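Local coordinates for esterase family protein (Staphylococcus aureus, PDB 7L0A), which probably hydrolyses S-formylglutathione to formate and glutathione, acting as a serine esterase of the alpha/beta-hydrolase class, at residues Q25-I30 with Y107-Q112; G131-I136 with H186-L191; K137-Q142 with P203-M208; P232-D237 with I251-T256. All blocks are in the same frame, centred on the assembly; numbering follows the deposited sequence.

Contact 1: Q25-I30 with Y107-Q112; sequences QNLTVI and YDYVHQ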
# COMPACT_ATOMS: atom_id res chain seq x y z
N GLN B 25 4.49 11.35 4.35
CA GLN B 25 3.09 11.29 4.70
C GLN B 25 2.67 9.84 4.78
O GLN B 25 3.17 9.00 4.03
CB GLN B 25 2.19 12.00 3.69
CG GLN B 25 2.36 13.50 3.65
CD GLN B 25 1.95 14.17 4.94
OE1 GLN B 25 0.81 14.06 5.38
NE2 GLN B 25 2.89 14.88 5.55
N ASN B 26 1.75 9.56 5.69
CA ASN B 26 1.17 8.23 5.82
C ASN B 26 -0.22 8.18 5.21
O ASN B 26 -1.00 9.14 5.32
CB ASN B 26 1.09 7.79 7.29
CG ASN B 26 2.43 7.54 7.89
OD1 ASN B 26 3.24 6.86 7.31
ND2 ASN B 26 2.66 8.07 9.08
N LEU B 27 -0.53 7.04 4.60
CA LEU B 27 -1.83 6.76 4.03
C LEU B 27 -2.30 5.41 4.57
O LEU B 27 -1.51 4.47 4.72
CB LEU B 27 -1.85 6.63 2.49
CG LEU B 27 -1.17 7.63 1.62
CD1 LEU B 27 -1.24 7.13 0.16
CD2 LEU B 27 -1.87 9.01 1.72
N THR B 28 -3.60 5.28 4.79
CA THR B 28 -4.25 3.99 4.99
C THR B 28 -5.12 3.70 3.77
O THR B 28 -5.89 4.56 3.33
CB THR B 28 -5.11 3.95 6.26
OG1 THR B 28 -4.30 4.30 7.39
CG2 THR B 28 -5.73 2.54 6.48
N VAL B 29 -5.01 2.49 3.23
CA VAL B 29 -5.79 2.04 2.08
C VAL B 29 -6.39 0.70 2.46
O VAL B 29 -5.68 -0.21 2.89
CB VAL B 29 -4.93 1.92 0.82
CG1 VAL B 29 -5.71 1.33 -0.32
CG2 VAL B 29 -4.37 3.32 0.41
N ILE B 30 -7.71 0.57 2.31
CA ILE B 30 -8.35 -0.74 2.44
C ILE B 30 -8.88 -1.10 1.06
O ILE B 30 -9.62 -0.32 0.43
CB ILE B 30 -9.44 -0.77 3.52
CG1 ILE B 30 -10.50 0.26 3.31
CG2 ILE B 30 -8.79 -0.71 4.93
CD1 ILE B 30 -11.57 0.25 4.42
N TYR B 107 -4.97 11.26 -4.58
CA TYR B 107 -5.89 10.69 -5.55
C TYR B 107 -5.13 10.13 -6.75
O TYR B 107 -5.32 8.96 -7.13
CB TYR B 107 -6.92 11.75 -6.00
CG TYR B 107 -7.92 11.21 -7.00
CD1 TYR B 107 -7.58 11.03 -8.34
CD2 TYR B 107 -9.20 10.85 -6.59
CE1 TYR B 107 -8.51 10.47 -9.24
CE2 TYR B 107 -10.13 10.33 -7.49
CZ TYR B 107 -9.78 10.13 -8.80
OH TYR B 107 -10.69 9.58 -9.68
N ASP B 108 -4.25 10.94 -7.33
CA ASP B 108 -3.54 10.52 -8.53
C ASP B 108 -2.64 9.33 -8.24
O ASP B 108 -2.63 8.36 -9.00
CB ASP B 108 -2.74 11.70 -9.09
CG ASP B 108 -3.61 12.73 -9.80
OD1 ASP B 108 -4.82 12.48 -10.04
OD2 ASP B 108 -3.07 13.81 -10.13
N TYR B 109 -1.88 9.39 -7.13
CA TYR B 109 -0.92 8.34 -6.79
C TYR B 109 -1.61 6.99 -6.59
O TYR B 109 -1.22 5.97 -7.16
CB TYR B 109 -0.15 8.78 -5.54
CG TYR B 109 0.92 7.87 -4.99
CD1 TYR B 109 1.86 7.25 -5.82
CD2 TYR B 109 1.01 7.66 -3.63
CE1 TYR B 109 2.83 6.43 -5.30
CE2 TYR B 109 1.98 6.83 -3.10
CZ TYR B 109 2.90 6.24 -3.95
OH TYR B 109 3.89 5.43 -3.41
N VAL B 110 -2.69 6.98 -5.79
CA VAL B 110 -3.29 5.68 -5.49
C VAL B 110 -4.01 5.12 -6.71
O VAL B 110 -4.11 3.90 -6.86
CB VAL B 110 -4.23 5.74 -4.27
CG1 VAL B 110 -3.41 6.15 -3.03
CG2 VAL B 110 -5.45 6.63 -4.47
N HIS B 111 -4.53 5.98 -7.59
CA HIS B 111 -5.16 5.48 -8.81
C HIS B 111 -4.13 5.01 -9.83
O HIS B 111 -4.45 4.14 -10.64
CB HIS B 111 -6.09 6.51 -9.44
CG HIS B 111 -7.39 6.69 -8.71
ND1 HIS B 111 -7.50 7.46 -7.57
CD2 HIS B 111 -8.63 6.23 -8.97
CE1 HIS B 111 -8.75 7.46 -7.15
NE2 HIS B 111 -9.46 6.72 -8.00
N GLN B 112 -2.90 5.50 -9.76
CA GLN B 112 -1.85 4.93 -10.61
C GLN B 112 -1.36 3.59 -10.10
O GLN B 112 -1.16 2.66 -10.89
CB GLN B 112 -0.66 5.89 -10.74
CG GLN B 112 -0.94 7.19 -11.48
CD GLN B 112 -1.29 6.99 -12.94
OE1 GLN B 112 -0.43 6.64 -13.74
NE2 GLN B 112 -2.55 7.22 -13.29
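L27, on strand 24-32, meets V110 and Y109 of helix 99-113 through one methyl. Its CD1 lies 4.0 Å from V110 CG1, and the two side chains run obliquely to one another, evidence of a single methyl-to-methyl touch. The same CD1 stands 4.4 Å from CD2 of Y109, an approach at a slant to the tyrosine ring. L27 has CG anti to its carbonyl carbon (chi1 -47°) and then an extended chi2 of 173°, which carries CD1 out toward the helix; in V110, CG1 also stands opposite the carbonyl carbon and is the branch offered to the strand. V29, two residues along, has its CB on the same side, but its CG2 stays 4.6 Å from V110 CG1.

On the helix, H111 and Y107 form a separate group one turn apart. H111 ND1 donates to Y107 O at 2.7 Å, while H111 N reaches the same oxygen from the other face of the carbonyl, and the H111 ring lies over the rim of the Y107 ring. H111 NE2 is bonded to N123, which fixes the imidazole at both nitrogens.

This is the helix-on-sheet packing of an alpha/beta-hydrolase core, here on a strand set between its antiparallel neighbours 9-17 and 79-83. Y102 and V106 of the same helix also touch L27, and F38 of the second subunit stacks on Y109, so the tyrosine ring joins this core to the dimer interface. With 102 Å² buried and no hydrogen bond across it, the contact rests on buried, non-directional apolar packing.

Contact 2: G131-I136 with H186-L191; sequences GGYGTI and HDPYYL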
# COMPACT_ATOMS: atom_id res chain seq x y z
N GLY B 131 -12.47 18.01 7.29
CA GLY B 131 -12.62 17.11 6.17
C GLY B 131 -13.93 17.27 5.43
O GLY B 131 -14.04 16.83 4.28
N GLY B 132 -14.94 17.84 6.08
CA GLY B 132 -16.18 18.13 5.40
C GLY B 132 -16.07 19.41 4.58
O GLY B 132 -16.63 19.52 3.50
N TYR B 133 -15.32 20.38 5.13
CA TYR B 133 -14.89 21.55 4.33
C TYR B 133 -14.11 21.09 3.10
O TYR B 133 -14.41 21.50 1.97
CB TYR B 133 -14.05 22.47 5.20
CG TYR B 133 -13.33 23.59 4.49
CD1 TYR B 133 -12.08 23.41 3.95
CD2 TYR B 133 -13.91 24.83 4.38
CE1 TYR B 133 -11.40 24.42 3.31
CE2 TYR B 133 -13.24 25.85 3.74
CZ TYR B 133 -12.00 25.63 3.21
OH TYR B 133 -11.34 26.66 2.56
N GLY B 134 -13.14 20.19 3.30
CA GLY B 134 -12.44 19.61 2.16
C GLY B 134 -13.39 18.97 1.16
O GLY B 134 -13.28 19.18 -0.05
N THR B 135 -14.33 18.17 1.67
CA THR B 135 -15.24 17.46 0.79
C THR B 135 -16.02 18.41 -0.08
O THR B 135 -16.12 18.21 -1.30
CB THR B 135 -16.19 16.58 1.60
OG1 THR B 135 -15.43 15.53 2.20
CG2 THR B 135 -17.23 15.91 0.70
N ILE B 136 -16.61 19.46 0.52
CA ILE B 136 -17.41 20.40 -0.26
C ILE B 136 -16.53 21.22 -1.19
O ILE B 136 -16.93 21.53 -2.33
CB ILE B 136 -18.27 21.29 0.65
CG1 ILE B 136 -19.39 21.98 -0.14
CG2 ILE B 136 -17.49 22.34 1.39
CD1 ILE B 136 -20.45 21.05 -0.66
N HIS B 186 -11.38 30.09 -0.88
CA HIS B 186 -11.38 29.43 0.41
C HIS B 186 -12.74 29.45 1.09
O HIS B 186 -12.89 28.83 2.15
CB HIS B 186 -10.33 30.06 1.32
CG HIS B 186 -8.96 30.04 0.73
ND1 HIS B 186 -8.20 28.90 0.65
CD2 HIS B 186 -8.23 31.02 0.13
CE1 HIS B 186 -7.05 29.18 0.06
NE2 HIS B 186 -7.05 30.45 -0.27
N ASP B 187 -13.72 30.12 0.51
CA ASP B 187 -15.06 30.28 1.08
C ASP B 187 -16.02 29.36 0.35
O ASP B 187 -16.24 29.55 -0.85
CB ASP B 187 -15.46 31.75 0.93
CG ASP B 187 -16.89 32.05 1.35
OD1 ASP B 187 -17.59 31.14 1.85
OD2 ASP B 187 -17.30 33.23 1.20
N PRO B 188 -16.60 28.35 1.01
CA PRO B 188 -17.47 27.41 0.28
C PRO B 188 -18.61 28.08 -0.43
O PRO B 188 -19.05 27.59 -1.48
CB PRO B 188 -17.97 26.46 1.37
CG PRO B 188 -16.83 26.45 2.36
CD PRO B 188 -16.32 27.88 2.39
N TYR B 189 -19.12 29.18 0.11
CA TYR B 189 -20.23 29.87 -0.53
C TYR B 189 -19.81 30.53 -1.83
O TYR B 189 -20.56 30.53 -2.80
CB TYR B 189 -20.79 30.88 0.46
CG TYR B 189 -21.71 30.35 1.51
CD1 TYR B 189 -21.20 29.83 2.70
CD2 TYR B 189 -23.09 30.39 1.34
CE1 TYR B 189 -22.05 29.38 3.68
CE2 TYR B 189 -23.94 29.93 2.32
CZ TYR B 189 -23.41 29.40 3.47
OH TYR B 189 -24.27 28.93 4.46
N TYR B 190 -18.59 31.08 -1.88
CA TYR B 190 -18.05 31.61 -3.12
C TYR B 190 -17.82 30.51 -4.13
O TYR B 190 -18.13 30.67 -5.31
CB TYR B 190 -16.73 32.36 -2.84
CG TYR B 190 -15.99 32.82 -4.09
CD1 TYR B 190 -15.06 31.99 -4.72
CD2 TYR B 190 -16.23 34.07 -4.62
CE1 TYR B 190 -14.41 32.39 -5.86
CE2 TYR B 190 -15.58 34.48 -5.74
CZ TYR B 190 -14.66 33.66 -6.35
OH TYR B 190 -14.02 34.11 -7.48
N LEU B 191 -17.29 29.37 -3.68
CA LEU B 191 -17.08 28.26 -4.60
C LEU B 191 -18.41 27.78 -5.17
O LEU B 191 -18.50 27.38 -6.34
CB LEU B 191 -16.37 27.13 -3.89
CG LEU B 191 -14.91 27.40 -3.46
CD1 LEU B 191 -14.42 26.21 -2.65
CD2 LEU B 191 -14.05 27.60 -4.67
O HOH W 1 -8.89 26.40 1.48
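The Y133 ring carries its polar neighbours at its edge: H186 O and a water both lie near the ring plane, whereas CG of P188 comes in at a slant, 3.9 Å from Y133 CE2. The imidazole of H186 meets that water at its edge. Y133 OH donates to H186 O at 2.7 Å, with a C=O...O angle of 118° and the donor tilted 25° from the carbonyl plane. The water in turn donates to Y133 OH and lies 2.7 Å from H186 ND1, tying the phenol to H186 a second time.

The tyrosine extends this far because CG is anti to the backbone N (chi1 170°). Its side chain and P188 cross at about a right angle, as do I136 and P188, where I136 CG2 rests 4.1 Å from P188 CB. The proline thus sits against both residues in the first turn of helix 188-197, and D187 OD1, at the N-cap, accepts from Y189 N at 3.0 Å, from above the carboxylate plane.

Helix 130-141 follows what is probably the nucleophile elbow of the alpha/beta-hydrolase fold, a GxSxG turn that includes G131 and the predicted nucleophile S129. The side chain of Y133 is about 7 Å from that of S129. The contact joins an apolar proline seat to a phenol that donates a hydrogen bond to the carbonyl of H186 and accepts one from water.

Contact 3: K137-Q142 with P203-M208; sequences KFALTQ and PKLLIM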
# COMPACT_ATOMS: atom_id res chain seq x y z
N LYS B 137 -15.29 21.53 -0.78
CA LYS B 137 -14.40 22.25 -1.71
C LYS B 137 -14.08 21.39 -2.94
O LYS B 137 -14.10 21.89 -4.07
CB LYS B 137 -13.12 22.68 -0.99
CG LYS B 137 -12.11 23.31 -1.93
CD LYS B 137 -11.12 24.21 -1.23
CE LYS B 137 -10.24 24.93 -2.28
NZ LYS B 137 -9.49 26.09 -1.73
N PHE B 138 -13.79 20.10 -2.75
CA PHE B 138 -13.52 19.23 -3.89
C PHE B 138 -14.77 18.98 -4.71
O PHE B 138 -14.69 18.90 -5.94
CB PHE B 138 -12.89 17.90 -3.41
CG PHE B 138 -11.48 18.07 -2.89
CD1 PHE B 138 -10.46 18.51 -3.71
CD2 PHE B 138 -11.21 17.80 -1.56
CE1 PHE B 138 -9.18 18.69 -3.20
CE2 PHE B 138 -9.93 17.97 -1.04
CZ PHE B 138 -8.93 18.43 -1.87
N ALA B 139 -15.94 18.89 -4.07
CA ALA B 139 -17.18 18.75 -4.83
C ALA B 139 -17.41 19.92 -5.77
O ALA B 139 -17.96 19.72 -6.87
CB ALA B 139 -18.37 18.61 -3.89
N LEU B 140 -17.02 21.12 -5.37
CA LEU B 140 -17.31 22.32 -6.14
C LEU B 140 -16.16 22.76 -7.04
O LEU B 140 -16.37 23.68 -7.83
CB LEU B 140 -17.68 23.47 -5.20
CG LEU B 140 -18.90 23.27 -4.30
CD1 LEU B 140 -19.06 24.31 -3.22
CD2 LEU B 140 -20.19 23.22 -5.14
N THR B 141 -14.99 22.14 -6.95
CA THR B 141 -13.86 22.43 -7.83
C THR B 141 -13.40 21.24 -8.67
O THR B 141 -12.73 21.44 -9.69
CB THR B 141 -12.66 22.95 -7.02
OG1 THR B 141 -12.25 21.93 -6.09
CG2 THR B 141 -13.03 24.24 -6.27
N GLN B 142 -13.69 20.01 -8.24
CA GLN B 142 -13.35 18.78 -8.93
C GLN B 142 -14.60 17.93 -9.18
O GLN B 142 -14.57 16.70 -9.03
CB GLN B 142 -12.32 18.00 -8.11
CG GLN B 142 -11.02 18.75 -7.91
CD GLN B 142 -10.14 18.75 -9.14
OE1 GLN B 142 -10.12 17.78 -9.91
NE2 GLN B 142 -9.37 19.81 -9.32
N PRO B 203 -21.23 17.02 -7.82
CA PRO B 203 -21.56 15.65 -7.42
C PRO B 203 -22.90 15.60 -6.70
O PRO B 203 -23.35 16.57 -6.09
CB PRO B 203 -20.42 15.25 -6.48
CG PRO B 203 -19.29 16.22 -6.79
CD PRO B 203 -19.96 17.50 -7.23
N LYS B 204 -23.54 14.43 -6.74
CA LYS B 204 -24.69 14.21 -5.86
C LYS B 204 -24.23 14.39 -4.41
O LYS B 204 -23.18 13.86 -4.00
CB LYS B 204 -25.27 12.83 -6.09
CG LYS B 204 -26.72 12.67 -5.66
CD LYS B 204 -27.31 11.35 -6.17
CE LYS B 204 -28.64 11.05 -5.49
NZ LYS B 204 -29.22 9.76 -5.93
N LEU B 205 -25.00 15.16 -3.63
CA LEU B 205 -24.63 15.54 -2.28
C LEU B 205 -25.50 14.85 -1.24
O LEU B 205 -26.74 14.91 -1.31
CB LEU B 205 -24.76 17.05 -2.11
CG LEU B 205 -23.80 17.91 -2.91
CD1 LEU B 205 -24.22 19.37 -2.77
CD2 LEU B 205 -22.38 17.71 -2.43
N LEU B 206 -24.85 14.22 -0.25
CA LEU B 206 -25.49 13.75 0.97
C LEU B 206 -24.80 14.49 2.11
O LEU B 206 -23.61 14.28 2.36
CB LEU B 206 -25.39 12.23 1.12
CG LEU B 206 -25.86 11.74 2.48
CD1 LEU B 206 -27.31 12.00 2.72
CD2 LEU B 206 -25.54 10.24 2.58
N ILE B 207 -25.53 15.39 2.77
CA ILE B 207 -24.99 16.20 3.85
C ILE B 207 -25.59 15.73 5.15
O ILE B 207 -26.81 15.58 5.25
CB ILE B 207 -25.27 17.70 3.60
CG1 ILE B 207 -24.65 18.12 2.27
CG2 ILE B 207 -24.80 18.54 4.77
CD1 ILE B 207 -25.06 19.50 1.79
N MET B 208 -24.75 15.47 6.15
CA MET B 208 -25.22 14.90 7.41
C MET B 208 -24.62 15.68 8.58
O MET B 208 -23.45 16.10 8.53
CB MET B 208 -24.88 13.40 7.54
CG MET B 208 -25.01 12.63 6.24
SD MET B 208 -24.71 10.83 6.46
CE MET B 208 -26.22 10.39 7.27
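A139 presses its methyl onto the ring of P203: CB stands 3.9 Å from P203 CD, and P203 CG is equally near. The ring also approaches the helix backbone, its CD lying 3.0 Å from A139 O. Two adjacent ring carbons thus face both the side chain and the carbonyl of a single alanine. The small residue allows this, since the CA atoms of A139 and P203 are only 6.0 Å apart.

Farther along, L205 brings up its CD2 branch, 4.4 Å from A139 CB. Its CG lies beside the backbone N (chi1 -66°), and chi2 of 172° extends CD1, leaving CD2 as the branch turned to the alanine. This is the helix-against-sheet packing of the alpha/beta-hydrolase fold: helix 130-141 lies against strand 204-210 near the strand's start, while W257 of helix 244-259 touches K204 and L206.

On the helix itself, T141 turns its hydroxyl back to the preceding turn. OG1 donates to K137 O at 2.7 Å, from above the carbonyl plane by 36°, where the backbone bond of T141 N to the same oxygen is weak. K137 runs nearly straight, all four torsions close to trans, and its NZ bonds to the carbonyl of E185. Q142 N closes on F138 O at 2.7 Å, and the amide of Q142 is held by Y100 and K145.

Contact 4: P232-D237 with I251-T256; sequences PYQFED and IKRAIT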
# COMPACT_ATOMS: atom_id res chain seq x y z
N PRO B 232 -29.28 20.46 -5.99
CA PRO B 232 -29.90 19.31 -5.33
C PRO B 232 -29.02 18.73 -4.23
O PRO B 232 -27.78 18.76 -4.30
CB PRO B 232 -30.13 18.32 -6.48
CG PRO B 232 -29.19 18.69 -7.53
CD PRO B 232 -28.95 20.20 -7.41
N TYR B 233 -29.67 18.22 -3.19
CA TYR B 233 -28.96 17.55 -2.13
C TYR B 233 -29.93 16.71 -1.32
O TYR B 233 -31.16 16.89 -1.40
CB TYR B 233 -28.26 18.54 -1.19
CG TYR B 233 -29.28 19.38 -0.44
CD1 TYR B 233 -29.82 20.52 -1.02
CD2 TYR B 233 -29.72 19.02 0.83
CE1 TYR B 233 -30.76 21.25 -0.36
CE2 TYR B 233 -30.66 19.78 1.49
CZ TYR B 233 -31.18 20.90 0.88
OH TYR B 233 -32.14 21.68 1.53
N GLN B 234 -29.37 15.80 -0.53
CA GLN B 234 -30.08 15.13 0.55
C GLN B 234 -29.44 15.54 1.86
O GLN B 234 -28.21 15.59 1.95
CB GLN B 234 -30.02 13.61 0.40
CG GLN B 234 -30.81 13.12 -0.78
CD GLN B 234 -30.56 11.66 -1.06
OE1 GLN B 234 -29.96 11.31 -2.07
NE2 GLN B 234 -31.01 10.80 -0.15
N PHE B 235 -30.27 15.83 2.85
CA PHE B 235 -29.78 16.13 4.19
C PHE B 235 -30.36 15.16 5.21
O PHE B 235 -31.58 14.95 5.23
CB PHE B 235 -30.14 17.55 4.61
CG PHE B 235 -29.65 17.93 5.97
CD1 PHE B 235 -28.32 18.21 6.18
CD2 PHE B 235 -30.52 18.05 7.03
CE1 PHE B 235 -27.85 18.59 7.44
CE2 PHE B 235 -30.06 18.45 8.28
CZ PHE B 235 -28.73 18.72 8.48
N GLU B 236 -29.51 14.59 6.05
CA GLU B 236 -29.94 13.65 7.08
C GLU B 236 -29.37 14.11 8.41
O GLU B 236 -28.17 14.38 8.52
CB GLU B 236 -29.51 12.23 6.71
CG GLU B 236 -30.32 11.73 5.51
CD GLU B 236 -29.98 10.35 5.02
OE1 GLU B 236 -29.40 9.55 5.79
OE2 GLU B 236 -30.32 10.06 3.86
N ASP B 237 -30.25 14.28 9.38
CA ASP B 237 -29.84 14.64 10.72
C ASP B 237 -30.50 13.68 11.69
O ASP B 237 -31.23 12.77 11.30
CB ASP B 237 -30.15 16.11 11.04
CG ASP B 237 -31.64 16.44 10.97
OD1 ASP B 237 -32.45 15.50 10.79
OD2 ASP B 237 -31.97 17.64 11.09
N ILE B 251 -21.02 7.34 8.59
CA ILE B 251 -20.25 6.78 7.49
C ILE B 251 -20.80 5.43 7.06
O ILE B 251 -20.71 5.08 5.87
CB ILE B 251 -18.76 6.72 7.85
CG1 ILE B 251 -17.86 6.64 6.61
CG2 ILE B 251 -18.41 5.58 8.77
CD1 ILE B 251 -17.87 7.92 5.75
N LYS B 252 -21.41 4.68 7.98
CA LYS B 252 -22.10 3.47 7.55
C LYS B 252 -23.23 3.80 6.58
O LYS B 252 -23.36 3.18 5.53
CB LYS B 252 -22.63 2.70 8.76
CG LYS B 252 -23.42 1.43 8.45
CD LYS B 252 -24.04 0.88 9.73
CE LYS B 252 -25.05 -0.23 9.46
NZ LYS B 252 -24.39 -1.40 8.83
N ARG B 253 -24.06 4.80 6.93
CA ARG B 253 -25.14 5.22 6.05
C ARG B 253 -24.61 5.76 4.74
O ARG B 253 -25.14 5.44 3.66
CB ARG B 253 -26.00 6.25 6.78
CG ARG B 253 -26.90 7.07 5.90
CD ARG B 253 -28.06 6.24 5.36
NE ARG B 253 -28.82 7.05 4.40
CZ ARG B 253 -29.17 6.65 3.18
NH1 ARG B 253 -28.86 5.43 2.77
NH2 ARG B 253 -29.84 7.47 2.40
N ALA B 254 -23.55 6.56 4.81
CA ALA B 254 -22.97 7.16 3.63
C ALA B 254 -22.46 6.11 2.65
O ALA B 254 -22.65 6.25 1.43
CB ALA B 254 -21.84 8.10 4.02
N ILE B 255 -21.83 5.05 3.14
CA ILE B 255 -21.28 4.04 2.25
C ILE B 255 -22.39 3.29 1.56
O ILE B 255 -22.32 3.04 0.35
CB ILE B 255 -20.33 3.11 3.03
CG1 ILE B 255 -19.00 3.83 3.28
CG2 ILE B 255 -20.09 1.81 2.26
CD1 ILE B 255 -18.06 3.12 4.23
N THR B 256 -23.45 2.93 2.29
CA THR B 256 -24.60 2.31 1.65
C THR B 256 -25.18 3.20 0.55
O THR B 256 -25.49 2.73 -0.56
CB THR B 256 -25.67 1.99 2.69
OG1 THR B 256 -25.10 1.13 3.68
CG2 THR B 256 -26.85 1.31 2.02
O HOH W 2 -31.48 7.67 -0.16
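E236 and R253 meet side-on, the carboxylate and guanidinium planes only 2° apart. This is the tight part of the contact. R253 NE donates to E236 OE1 at 2.9 Å with an N-H...O angle of 161°, and R253 NH2 donates just as straight to E236 OE2 at 3.0 Å; a weak third bond runs from NE to OE2. Both oxygens use their syn lone pairs and lie in the guanidinium plane, as expected of a bidentate salt bridge. The torsions set up the meeting: E236 extends straight beyond CG, whereas R253 departs anti to its backbone N and then bends at chi2 (72°), so the two chains cross at about a right angle.

The looser side lies toward Q234, whose NE2 stays 4.4 Å from R253 NH2. A water bridges them, accepting from Q234 NE2 at 3.2 Å and from R253 NH2 at 3.0 Å, in the guanidinium plane. The amide oxygen of Q234 is instead bonded to W257 NE1 of helix 244-259. M208, on the neighbouring strand, touches both E236 and R253.

The contact therefore ties the outermost strand, 234-238, to the helix that follows it, at the surface. Two nearly straight bonds in one plane fix the rotation of the guanidinium group, and the paired charges probably keep both ions in their charged forms, while the water carries the link on to Q234.

In the fold
Contacts 2 and 3 share helix 130-141, their centres 9 Å apart, and they touch directly: L191 CD1 lies 3.8 Å from K137 CG. Contact 3 passes into contact 4 through adjoining strands 204-210 and 234-238, where I207 N and Q234 O, 2.8 Å apart, form a probable hydrogen bond; those centres are 12 Å apart. Contact 1 sits toward the other end of the same sheet, across the chain's centre, its centre 20 Å from that of contact 3 and 24 Å from that of contact 4. Contact 2 lies nearest the predicted catalytic S129 and H242, with the side chain of Y133 about 10 Å from that of H242 and about 8 Å from a bound magnesium ion. The other three lie away from these sites.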